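Local coordinates for lipoate-protein ligase, putative (Streptococcus pneumoniae, PDB 1VQZ) that is a putative lipoate-protein ligase, carrying a lipoyl protein ligase A/B catalytic domain and the C-terminal domain of bacterial lipoate protein ligases, at residues D39-F44 with I99-E104; W47-S52 with N93-I98. All coordinates share one frame; numbering follows the deposited sequence.

Overall arrangement
Both contacts pair the same two neighbours of the large mixed sheet, strands 42-47 and 93-101, which run antiparallel within the lipoyl protein ligase A/B catalytic domain. Interaction 1 takes the start of the first strand and the end of the second; interaction 2 lies at the other end of the pair, where the chain leaves the sheet after Trp47 and runs to strand 52-55. Along the chain the order is 39-44, 47-52, 93-98, 99-104, so the inner pair sits within the span of the outer one. Their centres are 21 Å apart, and they meet where Phe44 CD1 packs 3.6 Å from Thr97 O. Interaction 1 is partly buried, whereas interaction 2 is fully buried.

Interaction 1: D39-F44 with I99-E104; sequences DEDQIF and ISKEDE
Ile43 and Ile99 face each other as an antiparallel hydrogen-bonded pair: Ile43 N donates to Ile99 O at 2.8 Å, and Ile99 N returns a bond of 2.8 Å to Ile43 O, almost straight at 178°. A third backbone bond, Lys101 N to Asp41 O, extends the ladder to Asp41, one residue before strand 42-47. Between these bonds sits the non-hydrogen-bonded pair Gln42 and Ser100, where Ser100 CA and Gln42 CA each bring a C-H to a carbonyl, of Asp41 and Ile99 respectively. This ladder joins two central strands of the catalytic domain's mixed sheet; strand 13-17 flanks one side and strand 154-162 the other. On the face carrying the two isoleucines, Ile43 CB meets Ile99 CB at 4.1 Å, with Arg154 touching both side chains. At the end of the ladder, the Asp41 and Lys101 side chains run next to each other in the same direction. The lysine chain is extended, with CG anti to the backbone N (chi1 179°), and its CD passes 3.4 Å from Asp41 OD1. NZ stays 4.4 Å from that oxygen, too far for a salt bridge, although the opposite charges probably attract. A water donates to Asp103 OD2 and weakly accepts from Gln42 NE2.

Interaction 2: W47-S52 with N93-I98; sequences WINKPS and NLNYTI
The last rung between strands 42-47 and 93-101 of the catalytic domain's mixed sheet is the antiparallel hydrogen-bonded pair Trp47 and Asn95; beyond it residues 48-52 turn away toward strand 52-55. Asn95 N donates to Trp47 O at 2.8 Å, and Trp47 N donates in return to Asn95 O at 3.0 Å. Trp47 CG stands between the backbone N and the carbonyl carbon, and the indole lies against Asn95. Asn95 CB sits over one face, 3.7 Å from the centroid of the six-membered ring and 15° off its normal, a CH-pi contact; the amide plane is inclined 39° to the ring. Helix 23-36 also touches the indole, through Asn26 and Glu30. Asn49 brings its ND2 to 3.4 Å from Asn95 OD1, but the angle is too poor for a hydrogen bond; the OD1 of Asn49 is hydrogen-bonded to Asn26 ND2. A water accepts from Asn49 N and donates to Asn93 O, 2.7 Å away, linking the departing chain to the start of strand 93-101. Ile48 CG1 packs on Leu94 CD1 at 3.7 Å. At the indole edge, Trp47 NE1 donates in the ring plane to Thr97 OG1, 2.9 Å away and almost straight at 173°; that hydroxyl is also hydrogen-bonded to Glu30 OE2.

Interaction 1: D39-F44 with I99-E104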
ATOM      1  N   ASP A  39      11.592 -14.342  13.783  1.00 30.04           N
ATOM      2  CA  ASP A  39      12.813 -15.154  13.747  1.00 31.55           C
ATOM      3  C   ASP A  39      13.347 -15.391  12.315  1.00 29.54           C
ATOM      4  O   ASP A  39      14.345 -16.071  12.145  1.00 32.90           O
ATOM      5  CB  ASP A  39      12.572 -16.551  14.364  1.00 34.46           C
ATOM      6  CG  ASP A  39      12.368 -16.527  15.886  1.00 43.94           C
ATOM      7  OD1 ASP A  39      12.817 -15.574  16.553  1.00 45.63           O
ATOM      8  OD2 ASP A  39      11.775 -17.503  16.407  1.00 45.15           O
ATOM      9  N   GLU A  40      12.656 -14.907  11.307  1.00 25.77           N
ATOM     10  CA  GLU A  40      13.094 -14.992   9.930  1.00 26.65           C
ATOM     11  C   GLU A  40      13.448 -13.582   9.500  1.00 28.88           C
ATOM     12  O   GLU A  40      12.575 -12.721   9.456  1.00 29.86           O
ATOM     13  CB  GLU A  40      11.951 -15.491   9.048  1.00 26.76           C
ATOM     14  CG  GLU A  40      11.196 -16.691   9.605  1.00 29.61           C
ATOM     15  CD  GLU A  40      12.084 -17.902   9.829  1.00 34.18           C
ATOM     16  OE1 GLU A  40      13.111 -18.065   9.134  1.00 28.07           O
ATOM     17  OE2 GLU A  40      11.736 -18.687  10.724  1.00 45.81           O
ATOM     18  N   ASP A  41      14.707 -13.357   9.181  1.00 26.54           N
ATOM     19  CA  ASP A  41      15.193 -12.023   8.822  1.00 29.94           C
ATOM     20  C   ASP A  41      14.788 -11.498   7.444  1.00 29.63           C
ATOM     21  O   ASP A  41      14.772 -10.286   7.223  1.00 28.59           O
ATOM     22  CB  ASP A  41      16.701 -12.027   8.870  1.00 27.34           C
ATOM     23  CG  ASP A  41      17.244 -12.206  10.282  1.00 38.54           C
ATOM     24  OD1 ASP A  41      16.573 -11.805  11.244  1.00 34.34           O
ATOM     25  OD2 ASP A  41      18.361 -12.730  10.404  1.00 35.00           O
ATOM     26  N   GLN A  42      14.534 -12.404   6.507  1.00 28.76           N
ATOM     27  CA  GLN A  42      14.130 -12.049   5.147  1.00 25.36           C
ATOM     28  C   GLN A  42      13.086 -13.015   4.659  1.00 27.29           C
ATOM     29  O   GLN A  42      13.296 -14.246   4.705  1.00 24.03           O
ATOM     30  CB  GLN A  42      15.299 -12.170   4.152  1.00 27.87           C
ATOM     31  CG  GLN A  42      16.278 -11.050   4.174  1.00 30.79           C
ATOM     32  CD  GLN A  42      17.312 -11.217   5.244  1.00 39.01           C
ATOM     33  OE1 GLN A  42      17.720 -12.340   5.563  1.00 43.53           O
ATOM     34  NE2 GLN A  42      17.737 -10.098   5.830  1.00 51.44           N
ATOM     35  N   ILE A  43      12.013 -12.460   4.124  1.00 24.38           N
ATOM     36  CA  ILE A  43      10.858 -13.251   3.663  1.00 25.19           C
ATOM     37  C   ILE A  43      10.369 -12.734   2.326  1.00 26.65           C
ATOM     38  O   ILE A  43      10.244 -11.521   2.118  1.00 27.11           O
ATOM     39  CB  ILE A  43       9.652 -13.282   4.688  1.00 24.27           C
ATOM     40  CG1 ILE A  43      10.087 -13.771   6.076  1.00 25.08           C
ATOM     41  CG2 ILE A  43       8.534 -14.171   4.136  1.00 30.34           C
ATOM     42  CD1 ILE A  43       9.056 -13.613   7.166  1.00 28.31           C
ATOM     43  N   PHE A  44      10.128 -13.672   1.411  1.00 29.68           N
ATOM     44  CA  PHE A  44       9.669 -13.397   0.058  1.00 30.20           C
ATOM     45  C   PHE A  44       8.406 -14.227  -0.233  1.00 29.87           C
ATOM     46  O   PHE A  44       8.335 -15.436   0.077  1.00 29.59           O
ATOM     47  CB  PHE A  44      10.763 -13.728  -0.976  1.00 29.66           C
ATOM     48  CG  PHE A  44      10.315 -13.554  -2.431  1.00 29.33           C
ATOM     49  CD1 PHE A  44       9.970 -12.294  -2.928  1.00 26.66           C
ATOM     50  CD2 PHE A  44      10.211 -14.657  -3.306  1.00 25.94           C
ATOM     51  CE1 PHE A  44       9.533 -12.152  -4.262  1.00 34.15           C
ATOM     52  CE2 PHE A  44       9.774 -14.498  -4.640  1.00 36.47           C
ATOM     53  CZ  PHE A  44       9.450 -13.254  -5.106  1.00 31.92           C
ATOM     54  N   ILE A  99      10.032  -8.760   2.740  1.00 25.25           N
ATOM     55  CA  ILE A  99      10.210  -8.390   4.143  1.00 25.88           C
ATOM     56  C   ILE A  99      11.615  -8.611   4.621  1.00 28.93           C
ATOM     57  O   ILE A  99      12.248  -9.651   4.318  1.00 27.43           O
ATOM     58  CB  ILE A  99       9.268  -9.219   5.005  1.00 26.00           C
ATOM     59  CG1 ILE A  99       7.808  -8.853   4.686  1.00 24.36           C
ATOM     60  CG2 ILE A  99       9.571  -9.045   6.482  1.00 27.06           C
ATOM     61  CD1 ILE A  99       6.852 -10.008   4.874  1.00 29.16           C
ATOM     62  N   SER A 100      12.119  -7.640   5.383  1.00 29.34           N
ATOM     63  CA  SER A 100      13.523  -7.698   5.869  1.00 29.87           C
ATOM     64  C   SER A 100      13.679  -6.983   7.188  1.00 29.37           C
ATOM     65  O   SER A 100      13.108  -5.917   7.400  1.00 31.97           O
ATOM     66  CB  SER A 100      14.484  -7.064   4.872  1.00 32.97           C
ATOM     67  OG  SER A 100      14.123  -5.697   4.739  1.00 37.21           O
ATOM     68  N   LYS A 101      14.399  -7.621   8.085  1.00 27.46           N
ATOM     69  CA  LYS A 101      14.942  -6.997   9.255  1.00 32.36           C
ATOM     70  C   LYS A 101      15.833  -5.844   8.827  1.00 32.15           C
ATOM     71  O   LYS A 101      16.664  -5.964   7.913  1.00 30.92           O
ATOM     72  CB  LYS A 101      15.777  -8.018  10.029  1.00 29.68           C
ATOM     73  CG  LYS A 101      16.455  -7.480  11.295  1.00 35.33           C
ATOM     74  CD  LYS A 101      17.255  -8.587  12.006  1.00 38.03           C
ATOM     75  CE  LYS A 101      17.836  -8.074  13.331  1.00 42.15           C
ATOM     76  NZ  LYS A 101      18.331  -9.161  14.243  1.00 45.13           N
ATOM     77  N   GLU A 102      15.651  -4.726   9.505  1.00 33.16           N
ATOM     78  CA  GLU A 102      16.431  -3.532   9.286  1.00 34.15           C
ATOM     79  C   GLU A 102      17.855  -3.836   9.738  1.00 33.61           C
ATOM     80  O   GLU A 102      18.097  -4.108  10.897  1.00 32.39           O
ATOM     81  CB  GLU A 102      15.822  -2.378  10.092  1.00 32.08           C
ATOM     82  CG  GLU A 102      16.521  -1.048   9.970  1.00 37.06           C
ATOM     83  CD  GLU A 102      15.789   0.058  10.730  1.00 36.21           C
ATOM     84  OE1 GLU A 102      14.933  -0.270  11.575  1.00 45.09           O
ATOM     85  OE2 GLU A 102      16.062   1.254  10.485  1.00 44.07           O
ATOM     86  N   ASP A 103      18.766  -3.824   8.784  1.00 38.10           N
ATOM     87  CA  ASP A 103      20.176  -4.133   8.993  1.00 39.70           C
ATOM     88  C   ASP A 103      20.942  -3.401   7.894  1.00 40.86           C
ATOM     89  O   ASP A 103      20.706  -3.628   6.680  1.00 39.31           O
ATOM     90  CB  ASP A 103      20.398  -5.646   8.913  1.00 41.19           C
ATOM     91  CG  ASP A 103      21.863  -6.046   9.042  1.00 46.78           C
ATOM     92  OD1 ASP A 103      22.757  -5.171   9.164  1.00 48.65           O
ATOM     93  OD2 ASP A 103      22.124  -7.264   9.007  1.00 53.77           O
ATOM     94  N   GLU A 104      21.829  -2.507   8.331  1.00 43.11           N
ATOM     95  CA  GLU A 104      22.683  -1.719   7.425  1.00 45.33           C
ATOM     96  C   GLU A 104      23.592  -2.596   6.535  1.00 46.30           C
ATOM     97  O   GLU A 104      23.881  -2.235   5.384  1.00 45.97           O
ATOM     98  CB  GLU A 104      23.544  -0.704   8.213  1.00 43.97           C
ATOM     99  CG  GLU A 104      24.522  -1.299   9.268  1.00 43.30           C
ATOM    100  CD  GLU A 104      23.917  -1.401  10.688  1.00 49.14           C
ATOM    101  OE1 GLU A 104      22.656  -1.442  10.831  1.00 46.67           O
ATOM    102  OE2 GLU A 104      24.715  -1.452  11.656  1.00 52.98           O
TER
HETATM  103  O   HOH W   1      19.671  -9.010   8.520  1.00 41.83           O

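Interaction 2: W47-S52 with N93-I98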
ATOM      1  N   TRP A  47       1.775 -13.765  -4.710  1.00 27.31           N
ATOM      2  CA  TRP A  47       0.400 -14.176  -4.495  1.00 30.71           C
ATOM      3  C   TRP A  47      -0.620 -13.348  -5.273  1.00 30.47           C
ATOM      4  O   TRP A  47      -0.306 -12.301  -5.799  1.00 34.04           O
ATOM      5  CB  TRP A  47       0.091 -14.182  -2.993  1.00 30.40           C
ATOM      6  CG  TRP A  47       0.504 -12.929  -2.278  1.00 31.85           C
ATOM      7  CD1 TRP A  47       1.775 -12.539  -1.922  1.00 34.63           C
ATOM      8  CD2 TRP A  47      -0.359 -11.888  -1.888  1.00 30.04           C
ATOM      9  NE1 TRP A  47       1.737 -11.330  -1.282  1.00 33.51           N
ATOM     10  CE2 TRP A  47       0.435 -10.893  -1.262  1.00 36.71           C
ATOM     11  CE3 TRP A  47      -1.739 -11.703  -1.966  1.00 30.93           C
ATOM     12  CZ2 TRP A  47      -0.121  -9.716  -0.720  1.00 32.51           C
ATOM     13  CZ3 TRP A  47      -2.296 -10.504  -1.429  1.00 27.45           C
ATOM     14  CH2 TRP A  47      -1.479  -9.559  -0.788  1.00 32.06           C
ATOM     15  N   ILE A  48      -1.858 -13.871  -5.334  1.00 32.02           N
ATOM     16  CA  ILE A  48      -2.884 -13.408  -6.246  1.00 31.22           C
ATOM     17  C   ILE A  48      -4.230 -13.347  -5.530  1.00 29.13           C
ATOM     18  O   ILE A  48      -4.679 -14.303  -4.887  1.00 28.37           O
ATOM     19  CB  ILE A  48      -2.965 -14.305  -7.544  1.00 32.14           C
ATOM     20  CG1 ILE A  48      -1.603 -14.323  -8.279  1.00 31.58           C
ATOM     21  CG2 ILE A  48      -4.083 -13.825  -8.453  1.00 30.43           C
ATOM     22  CD1 ILE A  48      -1.528 -15.229  -9.540  1.00 32.90           C
ATOM     23  N   ASN A  49      -4.841 -12.173  -5.631  1.00 31.42           N
ATOM     24  CA  ASN A  49      -6.194 -11.901  -5.113  1.00 30.17           C
ATOM     25  C   ASN A  49      -7.207 -11.964  -6.211  1.00 28.50           C
ATOM     26  O   ASN A  49      -6.920 -11.558  -7.347  1.00 25.97           O
ATOM     27  CB  ASN A  49      -6.249 -10.488  -4.566  1.00 31.31           C
ATOM     28  CG  ASN A  49      -5.397 -10.305  -3.325  1.00 36.18           C
ATOM     29  OD1 ASN A  49      -5.299 -11.227  -2.492  1.00 32.20           O
ATOM     30  ND2 ASN A  49      -4.841  -9.061  -3.148  1.00 33.31           N
ATOM     31  N   LYS A  50      -8.386 -12.487  -5.864  1.00 29.87           N
ATOM     32  CA  LYS A  50      -9.595 -12.345  -6.647  1.00 30.30           C
ATOM     33  C   LYS A  50      -9.980 -10.851  -6.841  1.00 28.44           C
ATOM     34  O   LYS A  50      -9.484 -10.009  -6.139  1.00 32.72           O
ATOM     35  CB  LYS A  50     -10.736 -13.087  -5.935  1.00 30.25           C
ATOM     36  CG  LYS A  50     -11.276 -12.354  -4.702  1.00 28.57           C
ATOM     37  CD  LYS A  50     -11.967 -13.307  -3.680  1.00 35.52           C
ATOM     38  CE  LYS A  50     -13.345 -13.835  -4.146  1.00 38.97           C
ATOM     39  NZ  LYS A  50     -14.369 -12.773  -4.257  1.00 33.41           N
ATOM     40  N   PRO A  51     -10.875 -10.531  -7.805  1.00 29.48           N
ATOM     41  CA  PRO A  51     -11.238  -9.100  -8.030  1.00 31.39           C
ATOM     42  C   PRO A  51     -11.528  -8.293  -6.747  1.00 29.03           C
ATOM     43  O   PRO A  51     -12.456  -8.600  -5.938  1.00 29.50           O
ATOM     44  CB  PRO A  51     -12.472  -9.165  -8.958  1.00 31.59           C
ATOM     45  CG  PRO A  51     -12.208 -10.457  -9.776  1.00 37.05           C
ATOM     46  CD  PRO A  51     -11.580 -11.433  -8.731  1.00 29.68           C
ATOM     47  N   SER A  52     -10.758  -7.238  -6.587  1.00 26.34           N
ATOM     48  CA  SER A  52     -10.694  -6.498  -5.336  1.00 27.09           C
ATOM     49  C   SER A  52     -10.291  -5.057  -5.553  1.00 28.70           C
ATOM     50  O   SER A  52      -9.460  -4.765  -6.415  1.00 29.42           O
ATOM     51  CB  SER A  52      -9.672  -7.152  -4.377  1.00 28.26           C
ATOM     52  OG  SER A  52      -9.970  -8.533  -4.081  1.00 30.39           O
ATOM     53  N   ASN A  93      -3.291 -10.044 -11.643  1.00 31.27           N
ATOM     54  CA  ASN A  93      -2.434  -9.097 -10.903  1.00 31.69           C
ATOM     55  C   ASN A  93      -1.609  -9.901  -9.941  1.00 32.33           C
ATOM     56  O   ASN A  93      -2.172 -10.553  -9.073  1.00 36.15           O
ATOM     57  CB  ASN A  93      -3.307  -8.098 -10.147  1.00 33.42           C
ATOM     58  CG  ASN A  93      -2.491  -7.122  -9.322  1.00 29.13           C
ATOM     59  OD1 ASN A  93      -1.900  -6.213  -9.865  1.00 37.71           O
ATOM     60  ND2 ASN A  93      -2.511  -7.274  -8.013  1.00 39.10           N
ATOM     61  N   LEU A  94      -0.292  -9.864 -10.084  1.00 29.76           N
ATOM     62  CA  LEU A  94       0.597 -10.674  -9.267  1.00 29.55           C
ATOM     63  C   LEU A  94       1.218  -9.780  -8.222  1.00 29.16           C
ATOM     64  O   LEU A  94       1.959  -8.855  -8.549  1.00 30.58           O
ATOM     65  CB  LEU A  94       1.705 -11.313 -10.118  1.00 27.09           C
ATOM     66  CG  LEU A  94       2.693 -12.226  -9.381  1.00 28.75           C
ATOM     67  CD1 LEU A  94       1.989 -13.326  -8.686  1.00 25.81           C
ATOM     68  CD2 LEU A  94       3.753 -12.766 -10.362  1.00 31.26           C
ATOM     69  N   ASN A  95       0.874 -10.070  -6.971  1.00 29.46           N
ATOM     70  CA  ASN A  95       1.377  -9.359  -5.789  1.00 29.44           C
ATOM     71  C   ASN A  95       2.712  -9.939  -5.364  1.00 26.74           C
ATOM     72  O   ASN A  95       2.926 -11.141  -5.438  1.00 29.77           O
ATOM     73  CB  ASN A  95       0.329  -9.465  -4.641  1.00 28.27           C
ATOM     74  CG  ASN A  95      -1.002  -8.785  -5.010  1.00 31.57           C
ATOM     75  OD1 ASN A  95      -2.065  -9.426  -5.127  1.00 38.83           O
ATOM     76  ND2 ASN A  95      -0.922  -7.518  -5.282  1.00 29.47           N
ATOM     77  N   TYR A  96       3.607  -9.078  -4.902  1.00 28.40           N
ATOM     78  CA  TYR A  96       4.886  -9.508  -4.348  1.00 28.99           C
ATOM     79  C   TYR A  96       5.022  -8.894  -2.970  1.00 31.11           C
ATOM     80  O   TYR A  96       4.495  -7.774  -2.699  1.00 28.30           O
ATOM     81  CB  TYR A  96       6.103  -9.126  -5.244  1.00 26.71           C
ATOM     82  CG  TYR A  96       6.327  -7.635  -5.382  1.00 31.55           C
ATOM     83  CD1 TYR A  96       5.705  -6.891  -6.392  1.00 30.06           C
ATOM     84  CD2 TYR A  96       7.132  -6.961  -4.463  1.00 32.90           C
ATOM     85  CE1 TYR A  96       5.897  -5.507  -6.475  1.00 27.81           C
ATOM     86  CE2 TYR A  96       7.317  -5.611  -4.528  1.00 37.09           C
ATOM     87  CZ  TYR A  96       6.710  -4.878  -5.522  1.00 35.20           C
ATOM     88  OH  TYR A  96       6.964  -3.526  -5.533  1.00 34.04           O
ATOM     89  N   THR A  97       5.762  -9.607  -2.115  1.00 29.58           N
ATOM     90  CA  THR A  97       6.078  -9.152  -0.754  1.00 29.21           C
ATOM     91  C   THR A  97       7.545  -9.426  -0.425  1.00 30.07           C
ATOM     92  O   THR A  97       7.989 -10.544  -0.535  1.00 27.89           O
ATOM     93  CB  THR A  97       5.245  -9.931   0.231  1.00 32.73           C
ATOM     94  OG1 THR A  97       3.870  -9.744  -0.086  1.00 31.18           O
ATOM     95  CG2 THR A  97       5.512  -9.515   1.625  1.00 29.16           C
ATOM     96  N   ILE A  98       8.284  -8.389  -0.044  1.00 30.60           N
ATOM     97  CA  ILE A  98       9.692  -8.477   0.352  1.00 28.75           C
ATOM     98  C   ILE A  98       9.803  -7.894   1.763  1.00 28.03           C
ATOM     99  O   ILE A  98       9.714  -6.700   1.941  1.00 29.16           O
ATOM    100  CB  ILE A  98      10.563  -7.661  -0.591  1.00 29.66           C
ATOM    101  CG1 ILE A  98      10.244  -8.033  -2.044  1.00 35.22           C
ATOM    102  CG2 ILE A  98      12.059  -7.867  -0.323  1.00 27.89           C
ATOM    103  CD1 ILE A  98      10.745  -6.997  -3.008  1.00 38.90           C
TER
HETATM  104  O   HOH W   2      -4.320 -10.090  -7.489  1.00 19.83           O